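Local coordinates for dehydrogenase (PDB 3Q2I), which probably oxidises the sugar of UDP-N-acetylglucosaminuronic acid with NAD in the pathway to 2,3-diacetamido-2,3-dideoxy-D-mannuronic acid, at residues A[128-137]-A[304-315]; A[138-146]-A[264-274]. All coordinates share one frame; numbering follows the deposited sequence.

Overall arrangement
The chain opens with the parallel Rossmann sheet, whose last strand in sequence, 129-131, is also an outermost one. This strand and the loop after it form the first side of contact 1. The chain then enters helix 139-149, the first side of contact 2. It goes on into the large mixed sheet. Its strands 262-267 and 273-279 return to that helix, so contact 2 closes a loop within the C-terminal part. Helix 304-315 then packs back on strand 129-131 and closes the wider loop of contact 1. Contact 2 is therefore nested inside contact 1. The two touch where Arg136 O meets Gln142 NE2, probably as a hydrogen bond.

Contact 1. Residues A[128-137]-A[304-315]; sequences HLFVVKQNRR and HPLYYDNVIKTM. With NAI (1,4-dihydronicotinamide adenine dinucleotide), chain B.
Phe130 and Val311 pack strand 129-131 against helix 304-315. Val311 CG1 sits over the middle of the Phe130 ring, 4.1 Å from its centroid, as a CH-pi contact. At the ring edge, Phe130 CZ meets Thr314 CG2 at 3.8 Å. Met315 SD also lies at this edge as a Met-aromatic contact. The same Thr314 methyl lies over one face of the His128 imidazole, toward its rim. Val132 CA lies over one face of the Tyr307 ring, and Val132 CG2 is 3.8 Å from Tyr307 CE1. Arg137 CB meets Leu306 CD1 at 3.7 Å, while the Arg137 guanidinium leads away to a salt bridge with Glu322.

The strand is one of two edge strands of the parallel Rossmann sheet within this chain. The helix runs nearly antiparallel to it, at 163°. Phe130 and Val311 both touch Ile78 of strand 78-81, beyond strand 101-104.

Tyr307 has CG anti to its backbone N (chi1 -173°), which directs the ring toward the strand. Tyr307 OH lies 2.6 Å from Val131 O, at best a weak hydrogen bond, since its proton has another acceptor within reach.

Gln134 joins the contact to the cofactor. Its chain bends at chi2 (-76°) beside the His304 ring, with Gln134 CB over one face. The amide pairs with the nicotinamide carboxamide of NADH. Gln134 NE2 donates to NAI O7N at 2.8 Å, and Gln134 OE1 accepts from NAI N7N at 3.0 Å. Both bonds are nearly straight, so the pair should fix the carboxamide's rotation. His304 NE2 is hydrogen-bonded to Glu105, which also bonds the cofactor.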
loop_
_atom_site.group_PDB
_atom_site.type_symbol
_atom_site.label_atom_id
_atom_site.label_comp_id
_atom_site.label_asym_id
_atom_site.label_seq_id
_atom_site.Cartn_x
_atom_site.Cartn_y
_atom_site.Cartn_z
ATOM N N HIS A 128 -11.466 8.019 -40.734
ATOM C CA HIS A 128 -10.072 7.948 -40.279
ATOM C C HIS A 128 -9.765 8.995 -39.226
ATOM O O HIS A 128 -10.304 10.094 -39.249
ATOM C CB HIS A 128 -9.098 8.140 -41.444
ATOM C CG HIS A 128 -9.130 7.035 -42.447
ATOM N ND1 HIS A 128 -8.522 5.815 -42.239
ATOM C CD2 HIS A 128 -9.609 7.011 -43.715
ATOM C CE1 HIS A 128 -8.666 5.070 -43.320
ATOM N NE2 HIS A 128 -9.307 5.775 -44.232
ATOM N N LEU A 129 -8.857 8.627 -38.332
ATOM C CA LEU A 129 -8.198 9.588 -37.443
ATOM C C LEU A 129 -6.702 9.351 -37.679
ATOM O O LEU A 129 -6.141 8.299 -37.346
ATOM C CB LEU A 129 -8.633 9.300 -35.991
ATOM C CG LEU A 129 -7.839 10.088 -34.937
ATOM C CD1 LEU A 129 -7.988 11.584 -35.104
ATOM C CD2 LEU A 129 -8.358 9.659 -33.563
ATOM N N PHE A 130 -6.028 10.320 -38.302
ATOM C CA PHE A 130 -4.572 10.298 -38.494
ATOM C C PHE A 130 -3.946 11.126 -37.384
ATOM O O PHE A 130 -4.531 12.130 -37.006
ATOM C CB PHE A 130 -4.239 11.050 -39.805
ATOM C CG PHE A 130 -4.866 10.448 -41.051
ATOM C CD1 PHE A 130 -4.133 9.474 -41.755
ATOM C CD2 PHE A 130 -6.102 10.895 -41.518
ATOM C CE1 PHE A 130 -4.654 8.920 -42.974
ATOM C CE2 PHE A 130 -6.621 10.344 -42.753
ATOM C CZ PHE A 130 -5.897 9.354 -43.408
ATOM N N VAL A 131 -2.801 10.676 -36.867
ATOM C CA VAL A 131 -2.068 11.443 -35.843
ATOM C C VAL A 131 -0.729 11.711 -36.467
ATOM O O VAL A 131 -0.058 10.806 -36.978
ATOM C CB VAL A 131 -1.910 10.614 -34.541
ATOM C CG1 VAL A 131 -1.104 11.453 -33.510
ATOM C CG2 VAL A 131 -3.278 10.195 -34.000
ATOM N N VAL A 132 -0.287 12.962 -36.390
ATOM C CA VAL A 132 0.961 13.371 -37.014
ATOM C C VAL A 132 2.167 12.949 -36.222
ATOM O O VAL A 132 2.437 13.539 -35.174
ATOM C CB VAL A 132 0.983 14.894 -37.240
ATOM C CG1 VAL A 132 2.310 15.268 -37.847
ATOM C CG2 VAL A 132 -0.216 15.365 -38.036
ATOM N N LYS A 133 2.875 11.944 -36.700
ATOM C CA LYS A 133 4.186 11.527 -36.176
ATOM C C LYS A 133 5.194 11.577 -37.338
ATOM O O LYS A 133 5.648 10.553 -37.881
ATOM C CB LYS A 133 4.090 10.115 -35.579
ATOM C CG LYS A 133 3.318 10.039 -34.266
ATOM C CD LYS A 133 3.133 8.606 -33.765
ATOM C CE LYS A 133 2.285 8.590 -32.481
ATOM N NZ LYS A 133 3.242 8.937 -31.362
ATOM N N GLN A 134 5.601 12.797 -37.654
ATOM C CA GLN A 134 6.348 13.011 -38.899
ATOM C C GLN A 134 7.813 12.608 -38.787
ATOM O O GLN A 134 8.500 12.442 -39.803
ATOM C CB GLN A 134 6.100 14.440 -39.394
ATOM C CG GLN A 134 6.999 15.520 -38.812
ATOM C CD GLN A 134 6.628 15.902 -37.411
ATOM O OE1 GLN A 134 5.654 15.395 -36.858
ATOM N NE2 GLN A 134 7.371 16.844 -36.846
ATOM N N ASN A 135 8.323 12.422 -37.576
ATOM C CA ASN A 135 9.739 12.049 -37.395
ATOM C C ASN A 135 10.110 10.607 -37.727
ATOM O O ASN A 135 11.278 10.274 -37.913
ATOM C CB ASN A 135 10.156 12.338 -35.932
ATOM C CG ASN A 135 11.257 13.372 -35.791
ATOM O OD1 ASN A 135 11.382 14.300 -36.600
ATOM N ND2 ASN A 135 12.019 13.275 -34.679
ATOM N N ARG A 136 9.115 9.714 -37.710
ATOM C CA ARG A 136 9.325 8.289 -37.905
ATOM C C ARG A 136 9.988 8.029 -39.262
ATOM O O ARG A 136 10.748 7.091 -39.393
ATOM C CB ARG A 136 7.987 7.543 -37.887
ATOM C CG ARG A 136 7.380 7.405 -36.488
ATOM C CD ARG A 136 6.330 6.322 -36.549
ATOM N NE ARG A 136 5.788 6.194 -35.186
ATOM C CZ ARG A 136 4.804 5.350 -34.897
ATOM N NH1 ARG A 136 4.272 4.589 -35.855
ATOM N NH2 ARG A 136 4.315 5.270 -33.659
ATOM N N ARG A 137 9.693 8.885 -40.236
ATOM C CA ARG A 137 10.296 8.648 -41.561
ATOM C C ARG A 137 11.656 9.299 -41.738
ATOM O O ARG A 137 12.256 9.195 -42.809
ATOM C CB ARG A 137 9.329 9.021 -42.686
ATOM C CG ARG A 137 8.224 7.990 -42.896
ATOM C CD ARG A 137 8.687 6.857 -43.806
ATOM N NE ARG A 137 7.809 5.690 -43.711
ATOM C CZ ARG A 137 7.949 4.567 -44.410
ATOM N NH1 ARG A 137 8.945 4.426 -45.274
ATOM N NH2 ARG A 137 7.080 3.578 -44.248
ATOM N N HIS A 304 6.794 17.007 -42.449
ATOM C CA HIS A 304 5.379 17.130 -42.780
ATOM C C HIS A 304 5.045 16.779 -44.231
ATOM O O HIS A 304 4.033 16.142 -44.501
ATOM C CB HIS A 304 4.801 18.470 -42.385
ATOM C CG HIS A 304 4.555 18.594 -40.907
ATOM N ND1 HIS A 304 5.578 18.765 -39.998
ATOM C CD2 HIS A 304 3.401 18.617 -40.199
ATOM C CE1 HIS A 304 5.059 18.860 -38.780
ATOM N NE2 HIS A 304 3.747 18.747 -38.872
ATOM N N PRO A 305 5.900 17.187 -45.176
ATOM C CA PRO A 305 5.544 16.857 -46.567
ATOM C C PRO A 305 5.377 15.370 -46.856
ATOM O O PRO A 305 4.401 14.980 -47.515
ATOM C CB PRO A 305 6.688 17.521 -47.376
ATOM C CG PRO A 305 7.032 18.718 -46.540
ATOM C CD PRO A 305 6.990 18.179 -45.100
ATOM N N LEU A 306 6.289 14.544 -46.351
ATOM C CA LEU A 306 6.216 13.100 -46.480
ATOM C C LEU A 306 4.992 12.564 -45.754
ATOM O O LEU A 306 4.308 11.684 -46.258
ATOM C CB LEU A 306 7.459 12.481 -45.865
ATOM C CG LEU A 306 8.401 11.607 -46.672
ATOM C CD1 LEU A 306 9.514 11.074 -45.760
ATOM C CD2 LEU A 306 7.583 10.520 -47.391
ATOM N N TYR A 307 4.710 13.088 -44.557
ATOM C CA TYR A 307 3.535 12.659 -43.826
ATOM C C TYR A 307 2.308 12.844 -44.691
ATOM O O TYR A 307 1.413 11.989 -44.777
ATOM C CB TYR A 307 3.360 13.486 -42.524
ATOM C CG TYR A 307 2.251 12.927 -41.678
ATOM C CD1 TYR A 307 0.970 13.483 -41.685
ATOM C CD2 TYR A 307 2.488 11.781 -40.937
ATOM C CE1 TYR A 307 -0.054 12.913 -40.945
ATOM C CE2 TYR A 307 1.459 11.210 -40.197
ATOM C CZ TYR A 307 0.210 11.779 -40.207
ATOM O OH TYR A 307 -0.785 11.137 -39.486
ATOM N N TYR A 308 2.232 13.997 -45.346
ATOM C CA TYR A 308 1.086 14.246 -46.184
ATOM C C TYR A 308 0.973 13.266 -47.378
ATOM O O TYR A 308 -0.136 12.910 -47.748
ATOM C CB TYR A 308 1.138 15.696 -46.664
ATOM C CG TYR A 308 0.320 16.600 -45.799
ATOM C CD1 TYR A 308 -1.016 16.832 -46.057
ATOM C CD2 TYR A 308 0.866 17.137 -44.631
ATOM C CE1 TYR A 308 -1.785 17.638 -45.250
ATOM C CE2 TYR A 308 0.120 17.970 -43.856
ATOM C CZ TYR A 308 -1.209 18.184 -44.104
ATOM O OH TYR A 308 -1.905 19.038 -43.288
ATOM N N ASP A 309 2.079 12.757 -47.904
ATOM C CA ASP A 309 2.009 11.795 -49.020
ATOM C C ASP A 309 1.257 10.537 -48.530
ATOM O O ASP A 309 0.379 10.033 -49.225
ATOM C CB ASP A 309 3.424 11.420 -49.460
ATOM C CG ASP A 309 3.456 10.372 -50.574
ATOM O OD1 ASP A 309 2.750 10.584 -51.575
ATOM O OD2 ASP A 309 4.146 9.337 -50.451
ATOM N N ASN A 310 1.558 10.020 -47.329
ATOM C CA ASN A 310 0.778 8.879 -46.843
ATOM C C ASN A 310 -0.715 9.159 -46.639
ATOM O O ASN A 310 -1.554 8.275 -46.887
ATOM C CB ASN A 310 1.426 8.257 -45.585
ATOM C CG ASN A 310 0.499 7.271 -44.875
ATOM O OD1 ASN A 310 0.006 7.568 -43.794
ATOM N ND2 ASN A 310 0.273 6.094 -45.468
ATOM N N VAL A 311 -1.064 10.354 -46.163
ATOM C CA VAL A 311 -2.445 10.700 -45.904
ATOM C C VAL A 311 -3.188 10.780 -47.246
ATOM O O VAL A 311 -4.296 10.264 -47.372
ATOM C CB VAL A 311 -2.556 12.026 -45.165
ATOM C CG1 VAL A 311 -3.982 12.524 -45.047
ATOM C CG2 VAL A 311 -1.898 11.913 -43.749
ATOM N N ILE A 312 -2.535 11.417 -48.217
ATOM C CA ILE A 312 -3.085 11.476 -49.585
ATOM C C ILE A 312 -3.252 10.103 -50.191
ATOM O O ILE A 312 -4.352 9.788 -50.626
ATOM C CB ILE A 312 -2.232 12.417 -50.471
ATOM C CG1 ILE A 312 -2.491 13.862 -50.026
ATOM C CG2 ILE A 312 -2.639 12.301 -51.987
ATOM C CD1 ILE A 312 -1.341 14.784 -50.411
ATOM N N LYS A 313 -2.212 9.285 -50.179
ATOM C CA LYS A 313 -2.328 7.906 -50.654
ATOM C C LYS A 313 -3.439 7.130 -49.959
ATOM O O LYS A 313 -4.224 6.411 -50.596
ATOM C CB LYS A 313 -1.003 7.158 -50.587
ATOM C CG LYS A 313 0.079 7.695 -51.506
ATOM C CD LYS A 313 1.364 6.937 -51.278
ATOM C CE LYS A 313 2.173 6.984 -52.560
ATOM N NZ LYS A 313 3.507 7.567 -52.320
ATOM N N THR A 314 -3.600 7.327 -48.646
ATOM C CA THR A 314 -4.671 6.597 -47.979
ATOM C C THR A 314 -6.006 6.996 -48.579
ATOM O O THR A 314 -6.878 6.140 -48.797
ATOM C CB THR A 314 -4.652 6.919 -46.431
ATOM O OG1 THR A 314 -3.417 6.427 -45.917
ATOM C CG2 THR A 314 -5.827 6.272 -45.692
ATOM N N MET A 315 -6.217 8.284 -48.791
ATOM C CA MET A 315 -7.502 8.784 -49.275
ATOM C C MET A 315 -7.774 8.299 -50.715
ATOM O O MET A 315 -8.937 8.126 -51.109
ATOM C CB MET A 315 -7.544 10.303 -49.219
ATOM C CG MET A 315 -7.516 10.893 -47.804
ATOM S SD MET A 315 -8.603 10.024 -46.649
ATOM C CE MET A 315 -10.052 10.902 -47.122
HETATM P PA NAI B . 0.183 28.091 -31.566
HETATM O O1A NAI B . -0.151 28.700 -30.267
HETATM O O2A NAI B . 1.300 28.763 -32.481
HETATM O O5B NAI B . -1.071 27.904 -32.508
HETATM C C5B NAI B . -2.247 28.244 -31.828
HETATM C C4B NAI B . -3.351 28.431 -32.858
HETATM O O4B NAI B . -4.613 27.843 -32.496
HETATM C C3B NAI B . -3.466 29.939 -32.628
HETATM O O3B NAI B . -3.401 30.648 -33.874
HETATM C C2B NAI B . -4.737 30.113 -31.779
HETATM O O2B NAI B . -5.395 31.362 -31.951
HETATM C C1B NAI B . -5.553 28.943 -32.377
HETATM N N9A NAI B . -6.700 28.569 -31.583
HETATM C C8A NAI B . -6.738 28.402 -30.219
HETATM N N7A NAI B . -7.930 27.992 -29.886
HETATM C C5A NAI B . -8.696 27.772 -31.006
HETATM C C6A NAI B . -10.021 27.360 -31.260
HETATM N N6A NAI B . -10.883 26.994 -30.248
HETATM N N1A NAI B . -10.447 27.317 -32.533
HETATM C C2A NAI B . -9.637 27.676 -33.509
HETATM N N3A NAI B . -8.379 28.080 -33.350
HETATM C C4A NAI B . -7.899 28.160 -32.091
HETATM O O3 NAI B . 0.654 26.594 -31.290
HETATM P PN NAI B . 1.465 25.645 -32.202
HETATM O O1N NAI B . 2.916 25.626 -31.812
HETATM O O2N NAI B . 1.184 25.793 -33.717
HETATM O O5D NAI B . 1.124 24.137 -31.691
HETATM C C5D NAI B . -0.083 23.719 -32.284
HETATM C C4D NAI B . -0.292 22.218 -32.111
HETATM O O4D NAI B . 0.736 21.609 -32.909
HETATM C C3D NAI B . -0.003 21.682 -30.680
HETATM O O3D NAI B . -0.855 20.548 -30.500
HETATM C C2D NAI B . 1.445 21.185 -30.764
HETATM O O2D NAI B . 1.692 20.083 -29.894
HETATM C C1D NAI B . 1.575 20.689 -32.234
HETATM N N1N NAI B . 2.932 20.729 -32.729
HETATM C C2N NAI B . 3.437 19.664 -33.314
HETATM C C3N NAI B . 4.767 19.609 -33.750
HETATM C C7N NAI B . 5.310 18.415 -34.435
HETATM O O7N NAI B . 6.483 18.091 -34.467
HETATM N N7N NAI B . 4.465 17.571 -35.098
HETATM C C4N NAI B . 5.585 20.716 -33.446
HETATM C C5N NAI B . 4.981 21.848 -32.928
HETATM C C6N NAI B . 3.659 21.841 -32.562
#

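Contact 2. Residues A[138-146]-A[264-274]; sequences NATLQLLKR and VRVGGVAVNEI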
loop_
_atom_site.group_PDB
_atom_site.type_symbol
_atom_site.label_atom_id
_atom_site.label_comp_id
_atom_site.label_asym_id
_atom_site.label_seq_id
_atom_site.Cartn_x
_atom_site.Cartn_y
_atom_site.Cartn_z
ATOM N N ASN A 138 12.208 9.886 -40.678
ATOM C CA ASN A 138 13.588 10.341 -40.755
ATOM C C ASN A 138 14.509 9.186 -41.139
ATOM O O ASN A 138 14.302 8.050 -40.734
ATOM C CB ASN A 138 14.016 10.953 -39.417
ATOM C CG ASN A 138 13.341 12.282 -39.156
ATOM O OD1 ASN A 138 12.440 12.693 -39.875
ATOM N ND2 ASN A 138 13.785 12.989 -38.101
ATOM N N ALA A 139 15.535 9.467 -41.938
ATOM C CA ALA A 139 16.411 8.410 -42.402
ATOM C C ALA A 139 17.102 7.576 -41.329
ATOM O O ALA A 139 17.170 6.353 -41.446
ATOM C CB ALA A 139 17.410 8.962 -43.416
ATOM N N THR A 140 17.626 8.234 -40.294
ATOM C CA THR A 140 18.227 7.503 -39.194
ATOM C C THR A 140 17.252 6.549 -38.493
ATOM O O THR A 140 17.570 5.387 -38.255
ATOM C CB THR A 140 18.858 8.432 -38.165
ATOM O OG1 THR A 140 17.900 9.408 -37.761
ATOM C CG2 THR A 140 20.052 9.190 -38.754
ATOM N N LEU A 141 16.046 7.054 -38.257
ATOM C CA LEU A 141 14.999 6.328 -37.515
ATOM C C LEU A 141 14.436 5.201 -38.359
ATOM O O LEU A 141 14.206 4.120 -37.849
ATOM C CB LEU A 141 13.888 7.280 -37.066
ATOM C CG LEU A 141 14.377 8.253 -35.986
ATOM C CD1 LEU A 141 13.256 9.146 -35.508
ATOM C CD2 LEU A 141 15.036 7.518 -34.803
ATOM N N GLN A 142 14.349 5.408 -39.680
ATOM C CA GLN A 142 14.065 4.299 -40.591
ATOM C C GLN A 142 15.082 3.177 -40.620
ATOM O O GLN A 142 14.706 2.005 -40.580
ATOM C CB GLN A 142 13.787 4.850 -41.993
ATOM C CG GLN A 142 12.386 5.440 -42.104
ATOM C CD GLN A 142 11.261 4.436 -41.869
ATOM O OE1 GLN A 142 11.235 3.394 -42.506
ATOM N NE2 GLN A 142 10.328 4.737 -40.951
ATOM N N LEU A 143 16.372 3.492 -40.639
ATOM C CA LEU A 143 17.349 2.419 -40.548
ATOM C C LEU A 143 17.254 1.623 -39.249
ATOM O O LEU A 143 17.380 0.407 -39.258
ATOM C CB LEU A 143 18.787 2.956 -40.663
ATOM C CG LEU A 143 19.290 3.152 -42.098
ATOM C CD1 LEU A 143 20.592 3.994 -42.111
ATOM C CD2 LEU A 143 19.548 1.772 -42.635
ATOM N N LEU A 144 17.154 2.337 -38.124
ATOM C CA LEU A 144 16.908 1.705 -36.835
ATOM C C LEU A 144 15.683 0.807 -36.932
ATOM O O LEU A 144 15.729 -0.349 -36.509
ATOM C CB LEU A 144 16.624 2.774 -35.760
ATOM C CG LEU A 144 17.822 3.345 -35.010
ATOM C CD1 LEU A 144 17.387 4.465 -34.078
ATOM C CD2 LEU A 144 18.599 2.252 -34.284
ATOM N N LYS A 145 14.578 1.337 -37.444
ATOM C CA LYS A 145 13.385 0.501 -37.530
ATOM C C LYS A 145 13.625 -0.766 -38.367
ATOM O O LYS A 145 13.208 -1.880 -38.014
ATOM C CB LYS A 145 12.192 1.296 -38.057
ATOM C CG LYS A 145 10.907 0.467 -38.154
ATOM C CD LYS A 145 10.304 0.069 -36.787
ATOM C CE LYS A 145 8.915 -0.583 -36.940
ATOM N NZ LYS A 145 8.303 -1.056 -35.657
ATOM N N ARG A 146 14.292 -0.580 -39.502
ATOM C CA ARG A 146 14.646 -1.721 -40.334
ATOM C C ARG A 146 15.519 -2.738 -39.602
ATOM O O ARG A 146 15.288 -3.956 -39.675
ATOM C CB ARG A 146 15.255 -1.221 -41.650
ATOM C CG ARG A 146 14.195 -0.699 -42.595
ATOM C CD ARG A 146 14.772 0.076 -43.792
ATOM N NE ARG A 146 15.741 -0.708 -44.562
ATOM C CZ ARG A 146 16.738 -0.182 -45.270
ATOM N NH1 ARG A 146 16.913 1.130 -45.324
ATOM N NH2 ARG A 146 17.579 -0.973 -45.926
ATOM N N VAL A 264 23.964 0.019 -31.030
ATOM C CA VAL A 264 23.806 1.198 -31.860
ATOM C C VAL A 264 23.641 2.453 -31.020
ATOM O O VAL A 264 23.079 2.395 -29.912
ATOM C CB VAL A 264 22.588 1.028 -32.777
ATOM C CG1 VAL A 264 22.096 2.344 -33.324
ATOM C CG2 VAL A 264 22.928 0.068 -33.891
ATOM N N ARG A 265 24.191 3.569 -31.482
ATOM C CA ARG A 265 23.842 4.855 -30.952
ATOM C C ARG A 265 23.623 5.824 -32.089
ATOM O O ARG A 265 24.474 5.971 -32.984
ATOM C CB ARG A 265 24.940 5.375 -30.004
ATOM C CG ARG A 265 24.582 6.756 -29.396
ATOM C CD ARG A 265 25.784 7.352 -28.660
ATOM N NE ARG A 265 25.421 8.078 -27.440
ATOM C CZ ARG A 265 25.067 9.369 -27.394
ATOM N NH1 ARG A 265 24.945 10.075 -28.514
ATOM N NH2 ARG A 265 24.806 9.970 -26.231
ATOM N N VAL A 266 22.472 6.472 -32.060
ATOM C CA VAL A 266 22.148 7.575 -32.967
ATOM C C VAL A 266 22.007 8.815 -32.122
ATOM O O VAL A 266 21.193 8.828 -31.207
ATOM C CB VAL A 266 20.815 7.334 -33.686
ATOM C CG1 VAL A 266 20.555 8.467 -34.676
ATOM C CG2 VAL A 266 20.848 5.966 -34.366
ATOM N N GLY A 267 22.838 9.820 -32.369
ATOM C CA GLY A 267 22.830 11.025 -31.566
ATOM C C GLY A 267 22.805 12.307 -32.401
ATOM O O GLY A 267 22.097 12.381 -33.419
ATOM N N GLY A 268 23.554 13.304 -31.938
ATOM C CA GLY A 268 23.381 14.652 -32.466
ATOM C C GLY A 268 22.371 15.419 -31.644
ATOM O O GLY A 268 22.020 14.954 -30.541
ATOM N N VAL A 269 21.947 16.579 -32.126
ATOM C CA VAL A 269 20.958 17.382 -31.410
ATOM C C VAL A 269 19.551 16.820 -31.601
ATOM O O VAL A 269 18.647 17.224 -30.875
ATOM C CB VAL A 269 20.973 18.888 -31.790
ATOM C CG1 VAL A 269 22.330 19.465 -31.511
ATOM C CG2 VAL A 269 20.675 19.031 -33.284
ATOM N N ALA A 270 19.374 15.946 -32.589
ATOM C CA ALA A 270 18.053 15.465 -33.000
ATOM C C ALA A 270 18.038 14.086 -33.675
ATOM O O ALA A 270 17.542 13.911 -34.797
ATOM C CB ALA A 270 17.360 16.528 -33.853
ATOM N N VAL A 271 18.618 13.083 -33.026
ATOM C CA VAL A 271 18.747 11.738 -33.586
ATOM C C VAL A 271 19.067 11.749 -35.073
ATOM O O VAL A 271 18.459 11.032 -35.860
ATOM C CB VAL A 271 17.535 10.807 -33.331
ATOM C CG1 VAL A 271 17.727 10.055 -32.071
ATOM C CG2 VAL A 271 16.163 11.520 -33.467
ATOM N N ASN A 272 20.051 12.571 -35.389
ATOM C CA ASN A 272 20.363 12.854 -36.806
ATOM C C ASN A 272 21.754 12.356 -37.218
ATOM O O ASN A 272 22.112 12.404 -38.414
ATOM C CB ASN A 272 20.237 14.363 -37.019
ATOM C CG ASN A 272 21.164 15.166 -36.120
ATOM O OD1 ASN A 272 20.937 15.301 -34.910
ATOM N ND2 ASN A 272 22.226 15.722 -36.705
ATOM N N GLU A 273 22.518 11.809 -36.276
ATOM C CA GLU A 273 23.870 11.332 -36.578
ATOM C C GLU A 273 24.088 9.916 -36.085
ATOM O O GLU A 273 24.112 9.664 -34.874
ATOM C CB GLU A 273 24.890 12.269 -35.919
ATOM C CG GLU A 273 26.354 12.030 -36.270
ATOM C CD GLU A 273 27.297 12.716 -35.275
ATOM O OE1 GLU A 273 28.531 12.539 -35.380
ATOM O OE2 GLU A 273 26.815 13.425 -34.366
ATOM N N ILE A 274 24.280 8.984 -37.014
ATOM C CA ILE A 274 24.637 7.639 -36.607
ATOM C C ILE A 274 26.054 7.607 -36.092
ATOM O O ILE A 274 27.008 7.766 -36.851
ATOM C CB ILE A 274 24.378 6.578 -37.682
ATOM C CG1 ILE A 274 22.880 6.553 -38.018
ATOM C CG2 ILE A 274 24.820 5.189 -37.185
ATOM C CD1 ILE A 274 22.537 5.684 -39.195
HETATM O O HOH W 1 16.746 12.316 -37.665
#
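Thr140 OG1 donates a short hydrogen bond to Val271 O, 2.6 Å long. The hydroxyl comes in nearly along the C=O axis, at a C=O...donor angle of 163°. OG1 lies between the backbone N and the carbonyl carbon (chi1 52°). The methyl goes to the other side, where Thr140 CG2 is 3.9 Å from Ile274 CG1. Thr140 CB rests on Val266 CG1.

One helical turn on, Leu144 slides past two valines of strand 264-267. Its CD2 meets Val264 CG1 at 3.6 Å, and its CD1 meets Val266 CG2 at 3.8 Å. Leu143 crosses Ile274 at about a right angle, and both side chains also touch helix 289-292.

Val271 O has a second partner, water 1, which donates to it at 2.8 Å and accepts from Asn138 ND2. The start of the helix is thus bridged to the same carbonyl.

Asn272 OD1 accepts from Ala270 N at 2.9 Å. Gly267 O accepts from both Asn272 N and Glu273 N. Asn272 and Glu273 thus face Gly267 as a classic beta bulge. The bulge lies where turn 268-271 of the hairpin of strands 262-267 and 273-279 rejoins the mixed sheet of the C-terminal alpha/beta domain, at the edge against which helix 139-149 packs.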